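Local coordinates for DUF5610 domain-containing protein (Chromobacterium violaceum, PDB 3SJR) that is of unknown function but folds as an all-helical domain of the DUF5610 family and is found in a two-chain assembly, at residues E79-E87 with L167-A175. Numbering follows the deposited sequence.
Sequences EPVRLPESE and LFEERLQIA
Leu83 and Ser86 meet Glu170 in a surface contact of mixed apolar and polar character, where the loop between helices 53-73 and 92-110 lies against the C-terminal end of helix 151-171. Ser86 OG donates to Glu170 OE1 at 2.6 Å, using the syn lone pair of OE1, the one on the side of the other carboxylate oxygen. Ser86 OG also accepts a bond from Arg82 NH2 at 3.1 Å, nearly in the guanidinium plane and with an N-H...O angle of 164°, so the hydroxyl bridges the arginine and the glutamate, whose charged atoms do not meet directly. Two bends, at chi2 and chi3, fold the Arg82 chain back until Leu167 CD2 sits 3.6 Å above the centre of its guanidinium. A type I beta turn from Leu83 to Ser86, closed by Ser86 N to Leu83 O, brings the leucine and the serine to the same glutamate; a second type I turn, Arg171 to Ile174, places Ile174 beside the leucine. Leu83 uses both branches: CD1 packs on the Glu170 carboxylate carbon CD, the two side chains nearly perpendicular, while CD2 lies beside Ile174 CD1. Just before Arg82, Val81 CB rests 3.8 Å from Arg171 CD, with CG1 over the rim of one guanidinium face. Arg171 NE is salt-bridged to Glu102 of helix 92-110, which Val81 also touches, while Phe168 and Leu172 pack against helix 117-145.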
loop_
_atom_site.group_PDB
_atom_site.type_symbol
_atom_site.label_atom_id
_atom_site.label_comp_id
_atom_site.label_asym_id
_atom_site.label_seq_id
_atom_site.Cartn_x
_atom_site.Cartn_y
_atom_site.Cartn_z
ATOM N N GLU A 79 6.210 -14.776 -1.421
ATOM C CA GLU A 79 5.584 -15.598 -2.463
ATOM C C GLU A 79 4.058 -15.651 -2.242
ATOM O O GLU A 79 3.603 -16.004 -1.144
ATOM C CB GLU A 79 6.188 -17.014 -2.480
ATOM C CG GLU A 79 7.607 -17.146 -1.882
ATOM C CD GLU A 79 8.687 -16.405 -2.676
ATOM O OE1 GLU A 79 8.414 -15.304 -3.208
ATOM O OE2 GLU A 79 9.824 -16.924 -2.758
ATOM N N PRO A 80 3.266 -15.276 -3.269
ATOM C CA PRO A 80 1.798 -15.184 -3.104
ATOM C C PRO A 80 1.182 -16.476 -2.552
ATOM O O PRO A 80 1.318 -17.543 -3.164
ATOM C CB PRO A 80 1.287 -14.909 -4.528
ATOM C CG PRO A 80 2.457 -14.324 -5.249
ATOM C CD PRO A 80 3.695 -14.946 -4.642
ATOM N N VAL A 81 0.520 -16.381 -1.399
ATOM C CA VAL A 81 -0.067 -17.562 -0.749
ATOM C C VAL A 81 -1.429 -17.912 -1.365
ATOM O O VAL A 81 -2.322 -17.059 -1.440
ATOM C CB VAL A 81 -0.190 -17.387 0.785
ATOM C CG1 VAL A 81 -0.205 -18.743 1.459
ATOM C CG2 VAL A 81 0.963 -16.541 1.333
ATOM N N ARG A 82 -1.569 -19.165 -1.808
ATOM C CA ARG A 82 -2.746 -19.612 -2.557
ATOM C C ARG A 82 -3.272 -20.979 -2.161
ATOM O O ARG A 82 -2.510 -21.855 -1.773
ATOM C CB ARG A 82 -2.439 -19.642 -4.054
ATOM C CG ARG A 82 -2.304 -18.271 -4.703
ATOM C CD ARG A 82 -3.610 -17.496 -4.678
ATOM N NE ARG A 82 -4.568 -18.036 -5.634
ATOM C CZ ARG A 82 -4.644 -17.655 -6.904
ATOM N NH1 ARG A 82 -3.815 -16.731 -7.369
ATOM N NH2 ARG A 82 -5.543 -18.199 -7.713
ATOM N N LEU A 83 -4.587 -21.152 -2.280
ATOM C CA LEU A 83 -5.201 -22.479 -2.258
ATOM C C LEU A 83 -4.612 -23.299 -3.391
ATOM O O LEU A 83 -4.701 -22.889 -4.551
ATOM C CB LEU A 83 -6.717 -22.391 -2.444
ATOM C CG LEU A 83 -7.649 -22.213 -1.241
ATOM C CD1 LEU A 83 -9.096 -22.281 -1.702
ATOM C CD2 LEU A 83 -7.407 -23.264 -0.185
ATOM N N PRO A 84 -4.008 -24.455 -3.064
ATOM C CA PRO A 84 -3.380 -25.346 -4.051
ATOM C C PRO A 84 -4.274 -25.624 -5.258
ATOM O O PRO A 84 -3.770 -25.761 -6.372
ATOM C CB PRO A 84 -3.153 -26.635 -3.265
ATOM C CG PRO A 84 -2.994 -26.183 -1.856
ATOM C CD PRO A 84 -3.907 -24.998 -1.696
ATOM N N GLU A 85 -5.588 -25.682 -5.037
ATOM C CA GLU A 85 -6.546 -25.910 -6.115
ATOM C C GLU A 85 -7.486 -24.740 -6.373
ATOM O O GLU A 85 -8.671 -24.932 -6.623
ATOM C CB GLU A 85 -7.364 -27.156 -5.830
ATOM C CG GLU A 85 -6.740 -28.420 -6.338
ATOM C CD GLU A 85 -7.413 -29.639 -5.771
ATOM O OE1 GLU A 85 -8.653 -29.609 -5.614
ATOM O OE2 GLU A 85 -6.702 -30.623 -5.474
ATOM N N SER A 86 -6.957 -23.530 -6.322
ATOM C CA SER A 86 -7.743 -22.354 -6.636
ATOM C C SER A 86 -8.297 -22.466 -8.050
ATOM O O SER A 86 -7.578 -22.795 -8.984
ATOM C CB SER A 86 -6.871 -21.109 -6.511
ATOM O OG SER A 86 -7.659 -19.971 -6.237
ATOM N N GLU A 87 -9.586 -22.204 -8.201
ATOM C CA GLU A 87 -10.205 -22.161 -9.524
ATOM C C GLU A 87 -10.072 -20.762 -10.128
ATOM O O GLU A 87 -10.385 -20.550 -11.305
ATOM C CB GLU A 87 -11.682 -22.576 -9.435
ATOM N N LEU A 167 -10.392 -13.893 -3.289
ATOM C CA LEU A 167 -9.048 -14.436 -3.141
ATOM C C LEU A 167 -8.586 -14.431 -1.692
ATOM O O LEU A 167 -7.962 -15.396 -1.226
ATOM C CB LEU A 167 -8.056 -13.697 -4.030
ATOM C CG LEU A 167 -8.052 -14.180 -5.484
ATOM C CD1 LEU A 167 -7.502 -13.132 -6.426
ATOM C CD2 LEU A 167 -7.297 -15.476 -5.631
ATOM N N PHE A 168 -8.920 -13.359 -0.976
ATOM C CA PHE A 168 -8.635 -13.300 0.446
ATOM C C PHE A 168 -9.433 -14.314 1.246
ATOM O O PHE A 168 -8.902 -14.926 2.165
ATOM C CB PHE A 168 -8.834 -11.900 1.022
ATOM C CG PHE A 168 -8.029 -11.660 2.275
ATOM C CD1 PHE A 168 -6.637 -11.543 2.212
ATOM C CD2 PHE A 168 -8.650 -11.594 3.523
ATOM C CE1 PHE A 168 -5.878 -11.348 3.365
ATOM C CE2 PHE A 168 -7.904 -11.393 4.686
ATOM C CZ PHE A 168 -6.511 -11.270 4.607
ATOM N N GLU A 169 -10.698 -14.504 0.884
ATOM C CA GLU A 169 -11.524 -15.497 1.547
ATOM C C GLU A 169 -10.823 -16.821 1.448
ATOM O O GLU A 169 -10.765 -17.572 2.410
ATOM C CB GLU A 169 -12.910 -15.588 0.906
ATOM C CG GLU A 169 -13.883 -14.475 1.301
ATOM C CD GLU A 169 -15.133 -14.444 0.405
ATOM O OE1 GLU A 169 -15.998 -15.344 0.560
ATOM O OE2 GLU A 169 -15.263 -13.522 -0.451
ATOM N N GLU A 170 -10.259 -17.086 0.280
ATOM C CA GLU A 170 -9.588 -18.352 0.029
ATOM C C GLU A 170 -8.311 -18.468 0.841
ATOM O O GLU A 170 -8.019 -19.497 1.428
ATOM C CB GLU A 170 -9.278 -18.505 -1.457
ATOM C CG GLU A 170 -10.461 -18.920 -2.322
ATOM C CD GLU A 170 -10.030 -19.532 -3.646
ATOM O OE1 GLU A 170 -8.823 -19.476 -3.979
ATOM O OE2 GLU A 170 -10.896 -20.080 -4.359
ATOM N N ARG A 171 -7.554 -17.388 0.867
ATOM C CA ARG A 171 -6.331 -17.352 1.621
ATOM C C ARG A 171 -6.591 -17.710 3.077
ATOM O O ARG A 171 -5.826 -18.472 3.674
ATOM C CB ARG A 171 -5.710 -15.962 1.518
ATOM C CG ARG A 171 -4.750 -15.615 2.627
ATOM C CD ARG A 171 -3.475 -16.350 2.428
ATOM N NE ARG A 171 -2.539 -16.118 3.517
ATOM C CZ ARG A 171 -2.328 -16.964 4.516
ATOM N NH1 ARG A 171 -2.996 -18.114 4.595
ATOM N NH2 ARG A 171 -1.442 -16.654 5.441
ATOM N N LEU A 172 -7.677 -17.174 3.636
ATOM C CA LEU A 172 -7.995 -17.365 5.058
ATOM C C LEU A 172 -8.329 -18.789 5.405
ATOM O O LEU A 172 -8.330 -19.152 6.573
ATOM C CB LEU A 172 -9.147 -16.477 5.497
ATOM C CG LEU A 172 -8.853 -14.979 5.510
ATOM C CD1 LEU A 172 -10.141 -14.225 5.728
ATOM C CD2 LEU A 172 -7.815 -14.613 6.558
ATOM N N GLN A 173 -8.612 -19.594 4.390
ATOM C CA GLN A 173 -8.923 -20.989 4.602
ATOM C C GLN A 173 -7.674 -21.837 4.766
ATOM O O GLN A 173 -7.765 -22.989 5.196
ATOM C CB GLN A 173 -9.740 -21.516 3.440
ATOM C CG GLN A 173 -11.083 -20.856 3.310
ATOM C CD GLN A 173 -11.791 -21.221 2.018
ATOM O OE1 GLN A 173 -11.402 -22.161 1.308
ATOM N NE2 GLN A 173 -12.846 -20.472 1.704
ATOM N N ILE A 174 -6.512 -21.281 4.425
ATOM C CA ILE A 174 -5.260 -22.042 4.494
ATOM C C ILE A 174 -4.843 -22.346 5.936
ATOM O O ILE A 174 -4.363 -21.465 6.662
ATOM C CB ILE A 174 -4.089 -21.361 3.736
ATOM C CG1 ILE A 174 -4.487 -21.012 2.294
ATOM C CG2 ILE A 174 -2.827 -22.250 3.782
ATOM C CD1 ILE A 174 -4.603 -22.196 1.370
ATOM N N ALA A 175 -5.043 -23.606 6.326
ATOM C CA ALA A 175 -4.645 -24.125 7.634
ATOM C C ALA A 175 -3.322 -24.874 7.517
ATOM O O ALA A 175 -3.112 -25.638 6.572
ATOM C CB ALA A 175 -5.729 -25.047 8.195
#